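Local coordinates for Asp/Glu-specific dipeptidyl-peptidase (Flavobacterium psychrophilum, PDB 5JXF), which removes dipeptides from the N-terminus of oligopeptides as a serine peptidase of family S46, with strict specificity for aspartate or glutamate at P1, at residues G213-F222 against R233-F241; Y603-G611 against E643-I652. All blocks are in the same frame, centred on the assembly; numbering follows the deposited sequence.

Contact 1: residues G213-F222 against R233-F241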
loop_
_atom_site.group_PDB
_atom_site.type_symbol
_atom_site.label_atom_id
_atom_site.label_comp_id
_atom_site.label_asym_id
_atom_site.label_seq_id
_atom_site.Cartn_x
_atom_site.Cartn_y
_atom_site.Cartn_z
ATOM N N GLY A 213 31.662 12.417 1.842
ATOM C CA GLY A 213 30.995 11.260 2.406
ATOM C C GLY A 213 29.684 10.894 1.730
ATOM O O GLY A 213 28.921 11.766 1.292
ATOM N N ALA A 214 29.425 9.594 1.631
ATOM C CA ALA A 214 28.115 9.114 1.196
ATOM C C ALA A 214 27.831 7.737 1.769
ATOM O O ALA A 214 28.713 6.886 1.797
ATOM C CB ALA A 214 28.026 9.074 -0.314
ATOM N N PRO A 215 26.582 7.517 2.204
ATOM C CA PRO A 215 26.127 6.210 2.692
ATOM C C PRO A 215 25.974 5.239 1.535
ATOM O O PRO A 215 25.842 5.687 0.389
ATOM C CB PRO A 215 24.763 6.523 3.311
ATOM C CG PRO A 215 24.243 7.654 2.436
ATOM C CD PRO A 215 25.483 8.496 2.158
ATOM N N PRO A 216 25.965 3.932 1.820
ATOM C CA PRO A 216 25.578 2.968 0.786
ATOM C C PRO A 216 24.230 3.326 0.180
ATOM O O PRO A 216 23.397 3.959 0.835
ATOM C CB PRO A 216 25.522 1.634 1.549
ATOM C CG PRO A 216 25.365 2.016 2.968
ATOM C CD PRO A 216 26.174 3.275 3.125
ATOM N N SER A 217 24.037 2.963 -1.084
ATOM C CA SER A 217 22.780 3.234 -1.774
ATOM C C SER A 217 21.585 2.623 -1.064
ATOM O O SER A 217 20.471 3.122 -1.177
ATOM C CB SER A 217 22.829 2.707 -3.207
ATOM O OG SER A 217 23.504 3.619 -4.059
ATOM N N LEU A 218 21.806 1.529 -0.341
ATOM C CA LEU A 218 20.686 0.882 0.333
ATOM C C LEU A 218 20.187 1.788 1.451
ATOM O O LEU A 218 19.017 1.761 1.786
ATOM C CB LEU A 218 21.071 -0.505 0.850
ATOM C CG LEU A 218 21.165 -1.555 -0.271
ATOM C CD1 LEU A 218 21.916 -2.786 0.210
ATOM C CD2 LEU A 218 19.778 -1.935 -0.848
ATOM N N ILE A 219 21.056 2.634 2.000
ATOM C CA ILE A 219 20.570 3.674 2.910
ATOM C C ILE A 219 20.224 4.944 2.127
ATOM O O ILE A 219 19.169 5.538 2.358
ATOM C CB ILE A 219 21.581 3.954 4.028
ATOM C CG1 ILE A 219 21.812 2.655 4.822
ATOM C CG2 ILE A 219 21.062 5.036 4.967
ATOM C CD1 ILE A 219 22.888 2.773 5.882
ATOM N N GLY A 220 21.087 5.327 1.179
ATOM C CA GLY A 220 20.905 6.533 0.362
ATOM C C GLY A 220 19.611 6.585 -0.440
ATOM O O GLY A 220 19.006 7.650 -0.606
ATOM N N LYS A 221 19.181 5.439 -0.964
ATOM C CA LYS A 221 17.885 5.375 -1.628
ATOM C C LYS A 221 17.138 4.098 -1.232
ATOM O O LYS A 221 16.632 3.365 -2.080
ATOM C CB LYS A 221 18.054 5.475 -3.146
ATOM C CG LYS A 221 19.180 4.641 -3.729
ATOM C CD LYS A 221 19.505 5.089 -5.152
ATOM C CE LYS A 221 18.252 5.143 -6.012
ATOM N NZ LYS A 221 18.559 5.232 -7.464
ATOM N N PHE A 222 17.078 3.850 0.072
ATOM C CA PHE A 222 16.293 2.749 0.617
ATOM C C PHE A 222 14.898 2.710 0.024
ATOM O O PHE A 222 14.139 3.663 0.157
ATOM C CB PHE A 222 16.198 2.856 2.145
ATOM C CG PHE A 222 15.524 1.650 2.796
ATOM C CD1 PHE A 222 16.027 0.372 2.606
ATOM C CD2 PHE A 222 14.397 1.800 3.584
ATOM C CE1 PHE A 222 15.414 -0.754 3.209
ATOM C CE2 PHE A 222 13.800 0.696 4.194
ATOM C CZ PHE A 222 14.310 -0.582 3.998
ATOM N N ARG A 233 8.408 7.117 4.807
ATOM C CA ARG A 233 9.679 6.915 4.140
ATOM C C ARG A 233 10.751 6.728 5.199
ATOM O O ARG A 233 10.742 7.398 6.232
ATOM C CB ARG A 233 10.030 8.115 3.233
ATOM C CG ARG A 233 11.414 8.020 2.573
ATOM C CD ARG A 233 11.317 7.395 1.174
ATOM N NE ARG A 233 10.534 8.310 0.394
ATOM C CZ ARG A 233 10.934 8.958 -0.684
ATOM N NH1 ARG A 233 12.128 8.761 -1.224
ATOM N NH2 ARG A 233 10.078 9.770 -1.238
ATOM N N HIS A 234 11.692 5.834 4.926
ATOM C CA HIS A 234 12.750 5.544 5.873
ATOM C C HIS A 234 14.117 5.599 5.210
ATOM O O HIS A 234 14.969 4.751 5.481
ATOM C CB HIS A 234 12.511 4.165 6.504
ATOM C CG HIS A 234 11.127 3.993 7.042
ATOM N ND1 HIS A 234 10.028 3.879 6.228
ATOM C CD2 HIS A 234 10.664 3.947 8.314
ATOM C CE1 HIS A 234 8.940 3.754 6.971
ATOM N NE2 HIS A 234 9.299 3.791 8.241
ATOM N N THR A 235 14.325 6.626 4.377
ATOM C CA THR A 235 15.534 6.776 3.558
ATOM C C THR A 235 16.528 7.801 4.099
ATOM O O THR A 235 16.177 8.966 4.303
ATOM C CB THR A 235 15.169 7.199 2.125
ATOM O OG1 THR A 235 14.195 6.294 1.579
ATOM C CG2 THR A 235 16.408 7.218 1.244
ATOM N N GLY A 236 17.774 7.380 4.316
ATOM C CA GLY A 236 18.823 8.299 4.733
ATOM C C GLY A 236 19.430 9.019 3.539
ATOM O O GLY A 236 20.581 8.789 3.177
ATOM N N ASP A 237 18.652 9.900 2.933
ATOM C CA ASP A 237 19.006 10.443 1.632
ATOM C C ASP A 237 19.971 11.621 1.784
ATOM O O ASP A 237 19.526 12.758 1.787
ATOM C CB ASP A 237 17.738 10.881 0.891
ATOM C CG ASP A 237 17.977 11.136 -0.613
ATOM O OD1 ASP A 237 19.146 11.246 -1.042
ATOM O OD2 ASP A 237 16.987 11.252 -1.366
ATOM N N PHE A 238 21.271 11.348 1.933
ATOM C CA PHE A 238 22.245 12.428 2.064
ATOM C C PHE A 238 23.631 12.102 1.506
ATOM O O PHE A 238 23.983 10.939 1.316
ATOM C CB PHE A 238 22.377 12.851 3.533
ATOM C CG PHE A 238 23.287 11.980 4.347
ATOM C CD1 PHE A 238 22.815 10.813 4.938
ATOM C CD2 PHE A 238 24.616 12.343 4.539
ATOM C CE1 PHE A 238 23.658 10.013 5.701
ATOM C CE2 PHE A 238 25.468 11.565 5.281
ATOM C CZ PHE A 238 24.985 10.386 5.884
ATOM N N SER A 239 24.411 13.148 1.239
ATOM C CA SER A 239 25.835 12.986 0.941
ATOM C C SER A 239 26.558 14.282 1.323
ATOM O O SER A 239 25.926 15.313 1.514
ATOM C CB SER A 239 26.066 12.634 -0.529
ATOM O OG SER A 239 25.537 13.635 -1.385
ATOM N N MET A 240 27.872 14.210 1.476
ATOM C CA MET A 240 28.638 15.348 1.963
ATOM C C MET A 240 29.756 15.715 1.016
ATOM O O MET A 240 30.450 14.857 0.480
ATOM C CB MET A 240 29.207 15.071 3.348
ATOM C CG MET A 240 28.133 14.971 4.423
ATOM S SD MET A 240 28.788 14.822 6.089
ATOM C CE MET A 240 27.295 14.983 7.075
ATOM N N PHE A 241 29.907 17.016 0.815
ATOM C CA PHE A 241 30.941 17.544 -0.061
ATOM C C PHE A 241 31.702 18.613 0.700
ATOM O O PHE A 241 31.266 19.010 1.786
ATOM C CB PHE A 241 30.313 18.107 -1.334
ATOM C CG PHE A 241 29.794 17.049 -2.276
ATOM C CD1 PHE A 241 28.569 16.431 -2.049
ATOM C CD2 PHE A 241 30.541 16.657 -3.382
ATOM C CE1 PHE A 241 28.104 15.466 -2.914
ATOM C CE2 PHE A 241 30.076 15.695 -4.254
ATOM C CZ PHE A 241 28.858 15.100 -4.020
#
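Gly213 and Met240 form an antiparallel hydrogen-bonded pair. Met240 N donates a hydrogen bond to Gly213 O at 2.7 Å, and Gly213 N donates one back to Met240 O at 3.0 Å. Past this pair the two segments stay in touch through a turn, the short helix 217-220 and loop. Pro215 lays its CD over the centre of the Phe238 ring, 4.2 Å from the centroid, a CH-pi contact. The ring's other neighbours include Leu97 and Ile709. Between the two ends lies Asp237, by similarity the charge-relay aspartate of a Ser-His-Asp catalytic triad. Its OD2 is hydrogen-bonded to His101. Gly236 and Asp237 are centres of successive inverse gamma turns, and the backbone of Asp237 runs past Gly220, with Asp237 CA 3.6 Å from Gly220 O. At the far end, Thr235 OG1 donates to Phe222 O at 3.0 Å, in the carbonyl plane and on a lone pair. With OG1 beside the backbone N (chi1 -53°), Thr235 CG2 falls anti to that N and lies 3.2 Å from Gly220 O. The Phe222 ring meets the carbonyl of His234, the residue before Thr235, obliquely, with CD2 3.6 Å from His234 O.

Contact 2: residues Y603-G611 against E643-I652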
loop_
_atom_site.group_PDB
_atom_site.type_symbol
_atom_site.label_atom_id
_atom_site.label_comp_id
_atom_site.label_asym_id
_atom_site.label_seq_id
_atom_site.Cartn_x
_atom_site.Cartn_y
_atom_site.Cartn_z
ATOM N N TYR A 603 -1.447 9.544 8.487
ATOM C CA TYR A 603 -0.004 9.363 8.442
ATOM C C TYR A 603 0.635 10.295 9.453
ATOM O O TYR A 603 0.439 11.511 9.403
ATOM C CB TYR A 603 0.554 9.638 7.053
ATOM C CG TYR A 603 0.292 8.581 6.012
ATOM C CD1 TYR A 603 -0.155 7.312 6.361
ATOM C CD2 TYR A 603 0.489 8.862 4.666
ATOM C CE1 TYR A 603 -0.400 6.350 5.389
ATOM C CE2 TYR A 603 0.261 7.919 3.692
ATOM C CZ TYR A 603 -0.192 6.661 4.057
ATOM O OH TYR A 603 -0.421 5.722 3.081
ATOM N N ASN A 604 1.377 9.720 10.390
ATOM C CA ASN A 604 2.044 10.509 11.396
ATOM C C ASN A 604 3.229 11.242 10.778
ATOM O O ASN A 604 3.767 10.783 9.773
ATOM C CB ASN A 604 2.502 9.620 12.538
ATOM C CG ASN A 604 1.346 9.066 13.335
ATOM O OD1 ASN A 604 0.374 9.772 13.611
ATOM N ND2 ASN A 604 1.432 7.788 13.691
ATOM N N PRO A 605 3.653 12.365 11.386
ATOM C CA PRO A 605 4.723 13.207 10.811
ATOM C C PRO A 605 6.160 12.691 10.944
ATOM O O PRO A 605 7.055 13.313 10.363
ATOM C CB PRO A 605 4.570 14.520 11.584
ATOM C CG PRO A 605 3.982 14.096 12.904
ATOM C CD PRO A 605 2.991 13.023 12.527
ATOM N N THR A 606 6.399 11.601 11.664
ATOM C CA THR A 606 7.776 11.115 11.853
ATOM C C THR A 606 7.921 9.607 11.650
ATOM O O THR A 606 6.999 8.855 11.942
ATOM C CB THR A 606 8.304 11.445 13.270
ATOM O OG1 THR A 606 7.523 10.745 14.245
ATOM C CG2 THR A 606 8.260 12.957 13.554
ATOM N N THR A 607 9.076 9.165 11.155
ATOM C CA THR A 607 9.351 7.732 11.018
ATOM C C THR A 607 10.559 7.332 11.881
ATOM O O THR A 607 11.333 8.187 12.307
ATOM C CB THR A 607 9.639 7.309 9.544
ATOM O OG1 THR A 607 10.594 8.205 8.955
ATOM C CG2 THR A 607 8.375 7.277 8.689
ATOM N N TYR A 608 10.720 6.029 12.105
ATOM C CA TYR A 608 11.805 5.482 12.929
ATOM C C TYR A 608 12.485 4.282 12.253
ATOM O O TYR A 608 11.939 3.699 11.325
ATOM C CB TYR A 608 11.275 5.092 14.333
ATOM C CG TYR A 608 10.698 6.292 15.056
ATOM C CD1 TYR A 608 9.391 6.703 14.827
ATOM C CD2 TYR A 608 11.485 7.058 15.910
ATOM C CE1 TYR A 608 8.879 7.833 15.446
ATOM C CE2 TYR A 608 10.978 8.186 16.545
ATOM C CZ TYR A 608 9.677 8.568 16.309
ATOM O OH TYR A 608 9.163 9.679 16.938
ATOM N N LEU A 609 13.679 3.925 12.717
ATOM C CA LEU A 609 14.459 2.867 12.086
ATOM C C LEU A 609 13.754 1.512 12.133
ATOM O O LEU A 609 13.983 0.640 11.282
ATOM C CB LEU A 609 15.822 2.753 12.753
ATOM C CG LEU A 609 16.830 1.773 12.153
ATOM C CD1 LEU A 609 17.008 2.017 10.676
ATOM C CD2 LEU A 609 18.177 1.867 12.881
ATOM N N ASP A 610 12.895 1.317 13.121
ATOM C CA ASP A 610 12.209 0.023 13.188
ATOM C C ASP A 610 11.206 -0.056 12.027
ATOM O O ASP A 610 10.862 -1.136 11.556
ATOM C CB ASP A 610 11.565 -0.203 14.577
ATOM C CG ASP A 610 10.362 0.680 14.842
ATOM O OD1 ASP A 610 10.168 1.687 14.131
ATOM O OD2 ASP A 610 9.599 0.360 15.782
ATOM N N GLY A 611 10.789 1.101 11.527
ATOM C CA GLY A 611 9.974 1.166 10.326
ATOM C C GLY A 611 10.740 0.739 9.089
ATOM O O GLY A 611 10.189 0.158 8.155
ATOM N N GLU A 643 16.333 8.771 20.839
ATOM C CA GLU A 643 15.254 9.452 21.538
ATOM C C GLU A 643 14.422 8.415 22.280
ATOM O O GLU A 643 13.547 7.794 21.676
ATOM C CB GLU A 643 14.385 10.225 20.539
ATOM C CG GLU A 643 13.210 10.971 21.151
ATOM C CD GLU A 643 12.408 11.734 20.107
ATOM O OE1 GLU A 643 11.636 11.088 19.359
ATOM O OE2 GLU A 643 12.574 12.977 20.017
ATOM N N ASN A 644 14.704 8.208 23.566
ATOM C CA ASN A 644 14.008 7.178 24.342
ATOM C C ASN A 644 14.137 5.792 23.715
ATOM O O ASN A 644 13.163 5.046 23.677
ATOM C CB ASN A 644 12.510 7.499 24.487
ATOM C CG ASN A 644 12.243 8.921 24.943
ATOM O OD1 ASN A 644 13.067 9.543 25.612
ATOM N ND2 ASN A 644 11.074 9.443 24.577
ATOM N N GLY A 645 15.315 5.454 23.194
ATOM C CA GLY A 645 15.539 4.120 22.643
ATOM C C GLY A 645 15.125 3.906 21.191
ATOM O O GLY A 645 15.235 2.793 20.673
ATOM N N LYS A 646 14.662 4.970 20.532
ATOM C CA LYS A 646 14.261 4.914 19.130
ATOM C C LYS A 646 15.134 5.854 18.271
ATOM O O LYS A 646 15.609 6.862 18.772
ATOM C CB LYS A 646 12.787 5.290 18.993
ATOM C CG LYS A 646 11.875 4.562 19.987
ATOM C CD LYS A 646 10.401 4.891 19.759
ATOM C CE LYS A 646 9.983 4.596 18.336
ATOM N NZ LYS A 646 10.565 3.313 17.849
ATOM N N LEU A 647 15.353 5.509 17.001
ATOM C CA LEU A 647 16.131 6.363 16.101
ATOM C C LEU A 647 15.231 6.988 15.047
ATOM O O LEU A 647 14.748 6.301 14.138
ATOM C CB LEU A 647 17.240 5.574 15.418
ATOM C CG LEU A 647 18.282 6.414 14.688
ATOM C CD1 LEU A 647 19.184 7.138 15.694
ATOM C CD2 LEU A 647 19.097 5.539 13.754
ATOM N N PRO A 648 14.972 8.286 15.178
ATOM C CA PRO A 648 14.222 9.008 14.154
ATOM C C PRO A 648 14.916 8.860 12.809
ATOM O O PRO A 648 16.138 8.721 12.745
ATOM C CB PRO A 648 14.262 10.453 14.645
ATOM C CG PRO A 648 14.457 10.325 16.119
ATOM C CD PRO A 648 15.358 9.154 16.298
ATOM N N VAL A 649 14.150 8.847 11.733
ATOM C CA VAL A 649 14.774 8.682 10.442
ATOM C C VAL A 649 14.333 9.795 9.485
ATOM O O VAL A 649 15.177 10.449 8.887
ATOM C CB VAL A 649 14.474 7.289 9.869
ATOM C CG1 VAL A 649 14.908 7.194 8.435
ATOM C CG2 VAL A 649 15.191 6.241 10.682
ATOM N N CYS A 650 13.025 10.002 9.342
ATOM C CA CYS A 650 12.490 11.037 8.455
ATOM C C CYS A 650 11.341 11.752 9.136
ATOM O O CYS A 650 10.771 11.242 10.109
ATOM C CB CYS A 650 11.990 10.454 7.120
ATOM S SG CYS A 650 13.197 9.557 6.120
ATOM N N PHE A 651 11.002 12.927 8.615
ATOM C CA PHE A 651 9.763 13.598 8.997
ATOM C C PHE A 651 9.222 14.458 7.854
ATOM O O PHE A 651 9.867 14.602 6.813
ATOM C CB PHE A 651 9.946 14.436 10.280
ATOM C CG PHE A 651 10.877 15.630 10.138
ATOM C CD1 PHE A 651 12.242 15.480 10.276
ATOM C CD2 PHE A 651 10.369 16.904 9.926
ATOM C CE1 PHE A 651 13.098 16.586 10.173
ATOM C CE2 PHE A 651 11.211 18.006 9.834
ATOM C CZ PHE A 651 12.574 17.846 9.950
ATOM N N ILE A 652 8.019 14.997 8.039
ATOM C CA ILE A 652 7.339 15.731 6.980
ATOM C C ILE A 652 6.704 17.003 7.524
ATOM O O ILE A 652 6.328 17.054 8.688
ATOM C CB ILE A 652 6.217 14.893 6.289
ATOM C CG1 ILE A 652 5.335 14.175 7.324
ATOM C CG2 ILE A 652 6.815 13.871 5.358
ATOM C CD1 ILE A 652 4.046 13.489 6.699
#
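Strands 606-608 and 648-652 run antiparallel, their axes 155° apart and 4.5 Å from each other at closest approach. Thr606 and Phe651 form a non-hydrogen-bonded pair, and so do Tyr608 and Pro648. The register slips by one residue between them, a beta bulge. Thr607 holds both sides of the slip: its N donates to Cys650 O, and its O accepts from Val649 N, which stands above the carbonyl plane. Ile652 N bonds to Pro605 O at one end and Leu609 N to Leu647 O at the other.

The Thr607 hydroxyl also takes part. OG1 sits between the backbone N and the carbonyl carbon (chi1 48°), 3.0 Å from Cys650 N in a weak bond, and it is hydrogen-bonded to Arg233 O as well. Tyr608 has the largest buried area. Lys646 crosses it at about a right angle and puts CE over one ring face, 3.9 Å from the centroid and offset toward the rim. Bends at chi3 and chi4 of Lys646 bring NZ to Asp610 OD2, a long salt bridge of 3.7 Å. Pro648 CG is 4.1 Å from Tyr608 CE2, and Glu643 OE1 lies at the ring edge; the other carboxylate oxygen, OE2, pairs with Arg704. An alanine at Tyr608 would leave Lys646 CE without the ring face it rests on and is likely to set that side chain free to turn. Beyond the ring, the Leu609 and Leu647 side chains lie side by side, pointing the same way, with their CD2 atoms 3.9 Å apart, and Val649 CG2 packs 3.4 Å from Leu609 N.

A type I' turn, Glu643 to Lys646, precedes the second strand. Both strands belong to an antiparallel sheet of the peptidase S46 fold, which continues through Tyr603 into the second subunit.

Overall arrangement
Contact 1 closes before contact 2 opens along the chain, and their centres lie 16 Å apart. They belong to different antiparallel sheets: strands 197-214 and 239-245 for contact 1, strands 601-608 and 648-653 for contact 2. Helix 703-713 packs on both. The two meet directly where residues 233-234 touch residues 607-611 and Cys650. The same region reaches the dimer interface: OD2 of Asp599 of the second subunit is hydrogen-bonded to both His234 NE2 and Tyr608 N. Contact 1 holds Asp237, a charge-relay residue by similarity; contact 2 holds none, though the Cys650 side chain is about 7 Å from that of Asp237. This is consistent with a chymotrypsin-like active site between two beta-barrels, with Ser662 coming from the second.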